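Local coordinates for BF1531-like N-terminal domain-containing protein (Bacteroides fragilis, PDB 3SLR), which is of unknown function but binds magnesium in a phosphatase-like domain and may hydrolyse ester bonds, this chain being the N-terminal part of the protein, at residues His87-Lys92 and Tyr149-Leu154; Asp110-Leu115 and Tyr156-Ile161. All coordinates share one frame; numbering follows the deposited sequence.

Contact 1 (His87-Lys92 and Tyr149-Leu154)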
# COMPACT_ATOMS: atom_id res chain seq x y z
N HIS A 87 19.05 -1.38 -8.60
CA HIS A 87 20.33 -0.74 -8.88
C HIS A 87 21.51 -1.70 -8.81
O HIS A 87 22.40 -1.68 -9.67
CB HIS A 87 20.54 0.45 -7.93
CG HIS A 87 21.57 1.42 -8.42
ND1 HIS A 87 21.23 2.59 -9.07
CD2 HIS A 87 22.92 1.38 -8.39
CE1 HIS A 87 22.34 3.23 -9.41
NE2 HIS A 87 23.38 2.53 -9.00
N LYS A 88 21.53 -2.53 -7.77
CA LYS A 88 22.64 -3.46 -7.58
C LYS A 88 22.54 -4.65 -8.53
O LYS A 88 23.56 -5.19 -8.97
CB LYS A 88 22.72 -3.92 -6.11
CG LYS A 88 23.08 -2.79 -5.14
CD LYS A 88 24.51 -2.27 -5.39
CE LYS A 88 24.80 -1.02 -4.54
NZ LYS A 88 26.24 -0.59 -4.66
N LEU A 89 21.31 -5.04 -8.87
CA LEU A 89 21.09 -6.11 -9.84
C LEU A 89 21.54 -5.65 -11.23
O LEU A 89 22.09 -6.43 -12.00
CB LEU A 89 19.62 -6.55 -9.86
CG LEU A 89 19.28 -7.75 -10.76
CD1 LEU A 89 19.90 -9.03 -10.20
CD2 LEU A 89 17.78 -7.91 -10.92
N LEU A 90 21.30 -4.38 -11.53
CA LEU A 90 21.75 -3.76 -12.78
C LEU A 90 23.27 -3.86 -12.89
O LEU A 90 23.80 -4.21 -13.94
CB LEU A 90 21.32 -2.29 -12.81
CG LEU A 90 21.53 -1.52 -14.11
CD1 LEU A 90 20.58 -2.03 -15.16
CD2 LEU A 90 21.29 -0.02 -13.87
N GLU A 91 23.97 -3.57 -11.80
CA GLU A 91 25.42 -3.71 -11.80
C GLU A 91 25.84 -5.17 -12.01
O GLU A 91 26.73 -5.46 -12.81
CB GLU A 91 26.05 -3.16 -10.53
CG GLU A 91 27.54 -3.46 -10.47
CD GLU A 91 28.28 -2.67 -9.42
OE1 GLU A 91 27.78 -2.56 -8.29
OE2 GLU A 91 29.39 -2.17 -9.72
N LYS A 92 25.19 -6.08 -11.30
CA LYS A 92 25.48 -7.51 -11.44
C LYS A 92 25.36 -7.96 -12.90
O LYS A 92 26.24 -8.63 -13.44
CB LYS A 92 24.55 -8.32 -10.54
CG LYS A 92 24.78 -9.82 -10.53
CD LYS A 92 23.88 -10.48 -9.48
CE LYS A 92 24.19 -11.96 -9.31
NZ LYS A 92 24.15 -12.65 -10.62
N TYR A 149 14.31 -7.08 -20.28
CA TYR A 149 13.65 -8.38 -20.37
C TYR A 149 13.80 -9.20 -19.08
O TYR A 149 12.81 -9.71 -18.55
CB TYR A 149 14.12 -9.19 -21.58
CG TYR A 149 13.30 -10.45 -21.73
CD1 TYR A 149 12.07 -10.42 -22.39
CD2 TYR A 149 13.72 -11.65 -21.17
CE1 TYR A 149 11.30 -11.57 -22.50
CE2 TYR A 149 12.96 -12.80 -21.30
CZ TYR A 149 11.75 -12.76 -21.97
OH TYR A 149 10.97 -13.90 -22.09
N GLN A 150 15.02 -9.33 -18.57
CA GLN A 150 15.26 -10.12 -17.37
C GLN A 150 14.48 -9.59 -16.17
O GLN A 150 13.94 -10.37 -15.38
CB GLN A 150 16.75 -10.19 -17.07
CG GLN A 150 17.49 -11.06 -18.08
CD GLN A 150 17.05 -12.52 -17.99
OE1 GLN A 150 16.96 -13.08 -16.89
NE2 GLN A 150 16.76 -13.12 -19.14
N LEU A 151 14.40 -8.27 -16.04
CA LEU A 151 13.67 -7.69 -14.91
C LEU A 151 12.16 -7.93 -15.00
O LEU A 151 11.50 -8.19 -14.01
CB LEU A 151 13.97 -6.20 -14.77
CG LEU A 151 13.75 -5.73 -13.33
CD1 LEU A 151 14.81 -6.40 -12.47
CD2 LEU A 151 13.85 -4.22 -13.19
N THR A 152 11.62 -7.82 -16.21
CA THR A 152 10.21 -8.07 -16.45
C THR A 152 9.84 -9.52 -16.16
O THR A 152 8.83 -9.81 -15.51
CB THR A 152 9.85 -7.69 -17.90
OG1 THR A 152 10.23 -6.33 -18.13
CG2 THR A 152 8.34 -7.86 -18.15
N LYS A 153 10.68 -10.44 -16.61
CA LYS A 153 10.54 -11.86 -16.28
C LYS A 153 10.61 -12.06 -14.76
O LYS A 153 9.77 -12.74 -14.17
CB LYS A 153 11.64 -12.67 -16.98
CG LYS A 153 11.73 -14.13 -16.53
CD LYS A 153 12.81 -14.88 -17.32
CE LYS A 153 13.08 -16.27 -16.73
NZ LYS A 153 14.11 -17.02 -17.53
N LEU A 154 11.63 -11.49 -14.14
CA LEU A 154 11.82 -11.62 -12.69
C LEU A 154 10.58 -11.17 -11.90
O LEU A 154 10.12 -11.88 -11.01
CB LEU A 154 13.06 -10.85 -12.24
CG LEU A 154 13.41 -10.79 -10.75
CD1 LEU A 154 13.57 -12.19 -10.16
CD2 LEU A 154 14.69 -9.99 -10.56

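Contact 2 (Asp110-Leu115 and Tyr156-Ile161)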
# COMPACT_ATOMS: atom_id res chain seq x y z
N ASP A 110 15.89 -18.53 -8.13
CA ASP A 110 16.37 -19.69 -7.37
C ASP A 110 16.70 -19.30 -5.93
O ASP A 110 16.38 -20.03 -4.99
CB ASP A 110 17.59 -20.33 -8.05
CG ASP A 110 17.22 -21.15 -9.28
OD1 ASP A 110 16.02 -21.46 -9.46
OD2 ASP A 110 18.13 -21.50 -10.06
N PHE A 111 17.37 -18.16 -5.75
CA PHE A 111 17.72 -17.74 -4.40
C PHE A 111 16.45 -17.45 -3.59
O PHE A 111 16.36 -17.82 -2.42
CB PHE A 111 18.61 -16.50 -4.39
CG PHE A 111 18.86 -15.99 -3.00
CD1 PHE A 111 19.73 -16.67 -2.16
CD2 PHE A 111 18.19 -14.88 -2.51
CE1 PHE A 111 19.95 -16.24 -0.85
CE2 PHE A 111 18.40 -14.44 -1.21
CZ PHE A 111 19.28 -15.12 -0.38
N VAL A 112 15.49 -16.79 -4.22
CA VAL A 112 14.23 -16.50 -3.54
C VAL A 112 13.52 -17.78 -3.10
O VAL A 112 13.05 -17.88 -1.96
CB VAL A 112 13.32 -15.61 -4.40
CG1 VAL A 112 11.95 -15.44 -3.73
CG2 VAL A 112 13.98 -14.26 -4.62
N ARG A 113 13.46 -18.78 -3.98
CA ARG A 113 12.85 -20.06 -3.60
C ARG A 113 13.60 -20.73 -2.46
O ARG A 113 13.00 -21.32 -1.56
CB ARG A 113 12.75 -21.00 -4.80
CG ARG A 113 11.79 -20.50 -5.88
CD ARG A 113 11.36 -21.62 -6.82
NE ARG A 113 10.38 -22.50 -6.18
CZ ARG A 113 9.54 -23.29 -6.85
NH1 ARG A 113 9.57 -23.31 -8.18
NH2 ARG A 113 8.68 -24.06 -6.19
N LEU A 114 14.92 -20.65 -2.50
CA LEU A 114 15.75 -21.24 -1.44
C LEU A 114 15.38 -20.60 -0.10
O LEU A 114 15.18 -21.28 0.89
CB LEU A 114 17.23 -21.04 -1.76
CG LEU A 114 18.33 -21.65 -0.88
CD1 LEU A 114 18.46 -20.93 0.46
CD2 LEU A 114 18.11 -23.15 -0.68
N LEU A 115 15.30 -19.27 -0.10
CA LEU A 115 14.87 -18.51 1.06
C LEU A 115 13.50 -18.97 1.55
O LEU A 115 13.29 -19.20 2.74
CB LEU A 115 14.84 -17.02 0.68
CG LEU A 115 14.14 -16.02 1.60
CD1 LEU A 115 14.87 -15.90 2.92
CD2 LEU A 115 14.07 -14.67 0.90
N TYR A 156 7.49 -10.86 -12.81
CA TYR A 156 6.37 -11.75 -13.09
C TYR A 156 6.49 -13.04 -12.28
O TYR A 156 5.55 -13.44 -11.59
CB TYR A 156 6.26 -12.06 -14.59
CG TYR A 156 5.24 -13.13 -14.93
CD1 TYR A 156 3.89 -12.94 -14.68
CD2 TYR A 156 5.64 -14.34 -15.50
CE1 TYR A 156 2.95 -13.92 -14.99
CE2 TYR A 156 4.73 -15.32 -15.80
CZ TYR A 156 3.39 -15.11 -15.55
OH TYR A 156 2.50 -16.10 -15.86
N GLU A 157 7.64 -13.69 -12.35
CA GLU A 157 7.84 -14.95 -11.63
C GLU A 157 7.83 -14.77 -10.11
O GLU A 157 7.42 -15.67 -9.39
CB GLU A 157 9.12 -15.65 -12.08
CG GLU A 157 9.10 -16.09 -13.54
CD GLU A 157 7.98 -17.08 -13.86
OE1 GLU A 157 7.33 -17.61 -12.92
OE2 GLU A 157 7.74 -17.33 -15.06
N LEU A 158 8.27 -13.61 -9.63
CA LEU A 158 8.18 -13.32 -8.20
C LEU A 158 6.73 -13.38 -7.75
O LEU A 158 6.43 -13.86 -6.66
CB LEU A 158 8.76 -11.95 -7.88
CG LEU A 158 10.26 -11.84 -7.67
CD1 LEU A 158 10.63 -10.37 -7.53
CD2 LEU A 158 10.69 -12.64 -6.44
N MSE A 159 5.82 -12.88 -8.58
CA MSE A 159 4.42 -12.95 -8.19
C MSE A 159 3.93 -14.39 -8.12
O MSE A 159 3.15 -14.76 -7.22
CB MSE A 159 3.57 -12.10 -9.13
CG MSE A 159 3.94 -10.64 -9.06
SE MSE A 159 2.61 -9.50 -9.94
CE MSE A 159 3.58 -7.79 -9.77
N ASN A 160 4.38 -15.22 -9.05
CA ASN A 160 4.06 -16.64 -9.02
C ASN A 160 4.64 -17.32 -7.78
O ASN A 160 3.99 -18.18 -7.18
CB ASN A 160 4.50 -17.33 -10.31
CG ASN A 160 3.73 -16.83 -11.53
OD1 ASN A 160 2.58 -16.40 -11.40
ND2 ASN A 160 4.35 -16.89 -12.70
N ILE A 161 5.85 -16.93 -7.37
CA ILE A 161 6.39 -17.45 -6.11
C ILE A 161 5.49 -17.08 -4.93
O ILE A 161 5.22 -17.92 -4.07
CB ILE A 161 7.84 -16.97 -5.86
CG1 ILE A 161 8.79 -17.62 -6.87
CG2 ILE A 161 8.29 -17.31 -4.43
CD1 ILE A 161 10.20 -17.08 -6.78

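Contact 1 (His87-Lys92 and Tyr149-Leu154)
Leu89 is the one side chain of 87-92 that touches 149-154, and it does so through a single methyl. Its CD2 carbon lies 3.7 Å from Leu151 CD1 and equally 3.7 Å from Leu154 CD2, so the methyl is straddled by two leucines three residues apart on the same face of the partner helix. Those two methyls, Leu151 CD1 and Leu154 CD2, stand 4.1 Å from each other, closing a small triangle of methyl groups. The approaches differ: Leu89 and Leu154 meet tip to tip, whereas Leu151 slants across the end of Leu89. With Leu89 CG anti to the backbone nitrogen (chi1 -175°) the side chain is carried across, and its second torsion, near +68°, turns CD2 to the two leucines. The backbones stay well apart, with Leu89 CA and Leu151 CA 9.1 Å from each other, and all three leucines are buried. This is purely apolar contact, with no hydrogen bond from one segment to the other.

Polar groups of both segments are engaged elsewhere. The Gln150 amide accepts from Ala105 N and donates to Gln144 O, and Lys153 forms a salt bridge with Asp106; on the other helix, Lys88 pairs with Glu195.

Within the fold, helix 86-94 comes directly after strand 79-83, and helix 147-164 lies between strands 122-126 and 168-171 in the chain. Helix 104-118 packs against both: its Leu104 and Arg108 touch Leu89, and its Leu109 touches Leu154.

Contact 2 (Asp110-Leu115 and Tyr156-Ile161)
Val112 meets Leu158 and Ile161 with both of its methyls, and the rotation of each side chain decides which carbon goes where. In Val112, CG1 is anti to the backbone nitrogen (chi1 174°) and sits between the two partners, 3.9 Å from Ile161 CD1 and 4.1 Å from Leu158 CD2. CG2 is turned to Leu158 alone, again touching CD2, and the two side chains cross at about a right angle. Ile161 comes in on a slant. Its CG1 arm is extended (chi2 174°), pushing CD1 out to the valine and also to Arg113, whose CG lies 3.9 Å from that methyl. Thus the aliphatic root of the arginine lies along the rim of the apolar patch. Beyond it the chain bends at its third torsion, and NE hydrogen-bonds to Tyr165 OH, a residue just past the end of helix 147-164.

Away from this patch, the Asn160 amide donates from ND2 to Glu157 OE1 at 3.1 Å, an almost straight bond that reaches the oxygen from above the carboxylate plane. The same ND2 lies over one face of the Tyr156 ring, offset toward its rim.

The short helix segments run nearly parallel, crossing at -16° with their axes 10.9 Å apart. Beneath them Val112 and Leu158 rest on Tyr125, while Val112 and Ile161 rest on Phe168. Neighbouring crossover helices laid side by side on one face of a parallel sheet are characteristic of three-layered alpha/beta folds, consistent with the assignment of this N-terminal domain to the SGNH hydrolase clan.

How the contacts relate
Helix 147-164 is common to both contacts: contact 1 uses residues 149-154 and contact 2 takes over at 156-161, with their centres 14 Å apart. In contact 1 it meets helix 86-94, in contact 2 helix 104-118, which also touches Gln150 and Leu154 of the earlier part. The segments alternate along the chain, the two contacts meeting only through the shared helix. Both belong to the N-terminal alpha/beta domain with its five-stranded sheet. The magnesium site, with Asp228, Asp230 and Asp336, belongs instead to the phosphatase-like domain, whose Asp228-Asp230 motif resembles that of HAD enzymes. Neither contact reaches that site; their centres lie about 23 Å and 21 Å from the chain's centre, on the same side.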